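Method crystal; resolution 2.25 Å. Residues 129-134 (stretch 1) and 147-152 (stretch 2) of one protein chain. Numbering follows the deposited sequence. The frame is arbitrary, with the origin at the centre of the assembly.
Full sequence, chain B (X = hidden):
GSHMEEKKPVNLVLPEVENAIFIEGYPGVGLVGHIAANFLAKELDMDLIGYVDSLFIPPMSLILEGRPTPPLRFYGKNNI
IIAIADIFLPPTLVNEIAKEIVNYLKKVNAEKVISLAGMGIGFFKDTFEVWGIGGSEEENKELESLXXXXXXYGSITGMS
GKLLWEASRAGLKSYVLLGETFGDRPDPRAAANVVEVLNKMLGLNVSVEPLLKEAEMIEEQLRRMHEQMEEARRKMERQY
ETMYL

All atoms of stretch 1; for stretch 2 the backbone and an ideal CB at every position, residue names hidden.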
ATOM      1  N   GLU B 129      20.904  30.343 -20.370  1.00 24.19           N
ATOM      2  CA  GLU B 129      19.791  31.025 -21.012  1.00 25.31           C
ATOM      3  C   GLU B 129      18.420  30.666 -20.330  1.00 26.20           C
ATOM      4  O   GLU B 129      18.349  29.878 -19.378  1.00 23.76           O
ATOM      5  CB  GLU B 129      19.755  30.649 -22.497  1.00 27.66           C
ATOM      6  CG  GLU B 129      21.005  31.001 -23.324  1.00 28.41           C
ATOM      7  CD  GLU B 129      21.255  32.504 -23.612  1.00 30.53           C
ATOM      8  OE1 GLU B 129      20.646  33.411 -22.994  1.00 25.89           O
ATOM      9  OE2 GLU B 129      22.149  32.774 -24.457  1.00 32.55           O
ATOM     10  N   VAL B 130      17.352  31.288 -20.813  1.00 24.87           N
ATOM     11  CA  VAL B 130      15.973  30.978 -20.402  1.00 25.20           C
ATOM     12  C   VAL B 130      15.129  30.624 -21.623  1.00 23.30           C
ATOM     13  O   VAL B 130      15.122  31.342 -22.601  1.00 23.56           O
ATOM     14  CB  VAL B 130      15.309  32.185 -19.702  1.00 24.35           C
ATOM     15  CG1 VAL B 130      13.857  31.870 -19.284  1.00 23.98           C
ATOM     16  CG2 VAL B 130      16.123  32.587 -18.499  1.00 23.12           C
ATOM     17  N   TRP B 131      14.466  29.480 -21.559  1.00 22.83           N
ATOM     18  CA  TRP B 131      13.574  29.053 -22.626  1.00 22.25           C
ATOM     19  C   TRP B 131      12.141  29.228 -22.195  1.00 19.01           C
ATOM     20  O   TRP B 131      11.846  29.396 -21.035  1.00 19.45           O
ATOM     21  CB  TRP B 131      13.825  27.578 -22.980  1.00 25.04           C
ATOM     22  CG  TRP B 131      15.188  27.258 -23.483  1.00 28.14           C
ATOM     23  CD1 TRP B 131      16.313  27.143 -22.746  1.00 31.71           C
ATOM     24  CD2 TRP B 131      15.568  26.948 -24.837  1.00 31.74           C
ATOM     25  NE1 TRP B 131      17.378  26.780 -23.541  1.00 32.21           N
ATOM     26  CE2 TRP B 131      16.947  26.649 -24.828  1.00 34.58           C
ATOM     27  CE3 TRP B 131      14.870  26.845 -26.034  1.00 33.28           C
ATOM     28  CZ2 TRP B 131      17.652  26.303 -25.990  1.00 39.06           C
ATOM     29  CZ3 TRP B 131      15.569  26.492 -27.200  1.00 38.67           C
ATOM     30  CH2 TRP B 131      16.944  26.238 -27.172  1.00 37.43           C
ATOM     31  N   GLY B 132      11.235  29.108 -23.146  1.00 19.41           N
ATOM     32  CA  GLY B 132       9.831  29.234 -22.893  1.00 17.55           C
ATOM     33  C   GLY B 132       9.058  28.181 -23.667  1.00 18.63           C
ATOM     34  O   GLY B 132       9.531  27.684 -24.712  1.00 16.83           O
ATOM     35  N   ILE B 133       7.865  27.845 -23.171  1.00 17.34           N
ATOM     36  CA  ILE B 133       6.941  27.031 -23.939  1.00 18.40           C
ATOM     37  C   ILE B 133       5.534  27.431 -23.531  1.00 18.29           C
ATOM     38  O   ILE B 133       5.270  27.760 -22.385  1.00 18.92           O
ATOM     39  CB  ILE B 133       7.215  25.514 -23.720  1.00 21.23           C
ATOM     40  CG1 ILE B 133       6.259  24.626 -24.522  1.00 22.78           C
ATOM     41  CG2 ILE B 133       7.101  25.158 -22.263  1.00 21.95           C
ATOM     42  CD1 ILE B 133       6.431  24.701 -26.031  1.00 23.17           C
ATOM     43  N   GLY B 134       4.643  27.421 -24.499  1.00 17.70           N
ATOM     44  CA  GLY B 134       3.290  27.870 -24.319  1.00 17.60           C
ATOM     45  C   GLY B 134       2.358  26.703 -24.514  1.00 17.15           C
ATOM     46  O   GLY B 134       2.690  25.741 -25.205  1.00 16.19           O
ATOM     47  N   UNK B 147      11.136  37.866 -27.229  1.00 21.48           N
ATOM     48  CA  UNK B 147      12.468  37.372 -27.431  1.00 23.46           C
ATOM     49  C   UNK B 147      12.858  36.139 -26.634  1.00 24.78           C
ATOM     50  O   UNK B 147      14.042  35.900 -26.417  1.00 24.92           O
ATOM     51  CB  UNK B 147      13.454  38.497 -27.111  1.00 23.46           C
ATOM     52  N   UNK B 148      11.885  35.355 -26.174  1.00 23.71           N
ATOM     53  CA  UNK B 148      12.178  34.110 -25.472  1.00 23.83           C
ATOM     54  C   UNK B 148      12.206  32.978 -26.517  1.00 24.86           C
ATOM     55  O   UNK B 148      11.300  32.845 -27.288  1.00 25.42           O
ATOM     56  CB  UNK B 148      11.146  33.835 -24.376  1.00 23.83           C
ATOM     57  N   UNK B 149      13.243  32.164 -26.509  1.00 25.63           N
ATOM     58  CA  UNK B 149      13.319  31.005 -27.378  1.00 29.43           C
ATOM     59  C   UNK B 149      12.331  29.949 -26.937  1.00 27.77           C
ATOM     60  O   UNK B 149      12.282  29.629 -25.750  1.00 25.65           O
ATOM     61  CB  UNK B 149      14.738  30.433 -27.396  1.00 29.43           C
ATOM     62  N   UNK B 150      11.686  29.312 -27.914  1.00 25.04           N
ATOM     63  CA  UNK B 150      10.746  28.240 -27.681  1.00 24.94           C
ATOM     64  C   UNK B 150      11.448  26.913 -27.630  1.00 25.03           C
ATOM     65  O   UNK B 150      12.167  26.560 -28.530  1.00 24.58           O
ATOM     66  CB  UNK B 150       9.664  28.225 -28.762  1.00 24.94           C
ATOM     67  N   UNK B 151      11.267  26.186 -26.538  1.00 24.14           N
ATOM     68  CA  UNK B 151      11.729  24.831 -26.469  1.00 24.89           C
ATOM     69  C   UNK B 151      10.998  23.961 -27.500  1.00 25.52           C
ATOM     70  O   UNK B 151       9.763  23.918 -27.513  1.00 28.26           O
ATOM     71  CB  UNK B 151      11.537  24.281 -25.054  1.00 24.89           C
ATOM     72  N   UNK B 152      11.745  23.255 -28.327  1.00 24.75           N
ATOM     73  CA  UNK B 152      11.157  22.472 -29.406  1.00 29.11           C
ATOM     74  C   UNK B 152      10.931  21.023 -28.981  1.00 26.89           C
ATOM     75  O   UNK B 152       9.887  20.450 -29.281  1.00 28.42           O
ATOM     76  CB  UNK B 152      12.053  22.523 -30.645  1.00 29.11           C
TER

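Position 147 has a phi of 75° and a psi of 22°, and nothing of stretch 1 lies within reach of its CB. Positive phi by itself favours glycine, with asparagine a common second choice. The residue is Gly-147, the first to leave helical angles after a helix, which it closes in a Schellman motif.

At position 148 the CA-to-CB bond points toward stretch 1, and the ideal CB stands 4.9 Å from Gly-132 N and 5.0 Å from Val-130 O. What lies ahead is backbone beside a glycine, so the space suits a compact, beta-branched side chain such as valine or isoleucine, with threonine a polar alternative of the same shape as valine. It is Val-148, chi1 t, whose CG1 comes to 3.4 Å from Gly-132 N and 3.7 Å from Trp-131 C. The glycine makes this possible: an ideal CB on Gly-132 would sit 2.8 Å from Val-148 CG1, a clash.

The backbone at 149 does its work with any residue that keeps its N-H, which leaves out proline if the water bridge is to stay. Its O accepts a hydrogen bond from Gly-132 N (2.9 Å), while a water bridges its N (2.8 Å) to Val-130 O (2.6 Å), spanning a gap too wide for a direct bond. The CB is on the same sheet face as the Trp-131 side chain, with the ideal CB 3.8 Å from Trp-131 CE3. A long side chain with an aliphatic base would suit, as would a plain apolar one. In Lys-149 the CB lies 3.7 Å from Trp-131 CE3, and the end of the chain leads away, so the ammonium is not spent on stretch 1.

Position 150 pairs in parallel register with Gly-132, CA to CA 5.0 Å, and its CA makes a CA-H...O contact of 3.3 Å with Gly-132 O. The CB is on the other sheet face from Trp-131, where Gly-132 has no side chain; a branch that turns back can also reach Ile-133 CD1. Valine, isoleucine or leucine would fit. In Ile-150, chi1 and chi2 both m, CG2 reaches to 4.2 Å from Ile-133 CD1.

At 151 the N gives a hydrogen bond to Gly-132 O (2.9 Å, 160° at the hydrogen), so proline is excluded if that bond is to be kept. The CB points sideways, its ideal position 4.3 Å from Trp-131 CE3 and 4.7 Å from Ile-133 CB; a medium or large apolar group is called for. Leu-151, chi1 t and chi2 p, brings CD1 to 4.3 Å from Trp-131 CE3.

At 152 the CB points away, leaving the choice free as far as stretch 1 is concerned. The residue is Lys-152.

Stretch 2, residues 147-152: GVKILK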
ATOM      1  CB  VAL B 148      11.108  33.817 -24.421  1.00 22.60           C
ATOM      2  CG1 VAL B 148      11.366  32.464 -23.735  1.00 23.46           C
ATOM      3  CG2 VAL B 148      11.066  34.920 -23.385  1.00 24.00           C
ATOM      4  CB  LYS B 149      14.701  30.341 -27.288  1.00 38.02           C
ATOM      5  CG  LYS B 149      15.854  31.175 -27.777  1.00 49.56           C
ATOM      6  CD  LYS B 149      16.560  30.596 -29.000  1.00 56.46           C
ATOM      7  CE  LYS B 149      17.626  31.584 -29.492  1.00 62.44           C
ATOM      8  NZ  LYS B 149      17.046  32.534 -30.491  1.00 60.07           N
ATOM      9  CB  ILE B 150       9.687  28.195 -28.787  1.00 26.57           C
ATOM     10  CG1 ILE B 150       8.944  29.531 -28.845  1.00 26.18           C
ATOM     11  CG2 ILE B 150       8.719  27.039 -28.600  1.00 25.93           C
ATOM     12  CD1 ILE B 150       8.332  30.013 -27.549  1.00 28.79           C
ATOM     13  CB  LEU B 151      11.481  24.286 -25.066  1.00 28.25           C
ATOM     14  CG  LEU B 151      12.087  22.912 -24.748  1.00 32.86           C
ATOM     15  CD1 LEU B 151      13.600  22.898 -24.904  1.00 32.87           C
ATOM     16  CD2 LEU B 151      11.688  22.487 -23.333  1.00 33.66           C
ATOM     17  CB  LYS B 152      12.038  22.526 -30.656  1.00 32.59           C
ATOM     18  CG  LYS B 152      12.074  23.901 -31.299  1.00 37.95           C
ATOM     19  CD  LYS B 152      10.680  24.425 -31.651  1.00 41.34           C
ATOM     20  CE  LYS B 152      10.776  25.523 -32.704  1.00 45.38           C
ATOM     21  NZ  LYS B 152       9.796  26.595 -32.429  1.00 46.20           N
TER
HETATM   22  O   HOH W   1      15.482  32.501 -24.942  1.00 26.00           O
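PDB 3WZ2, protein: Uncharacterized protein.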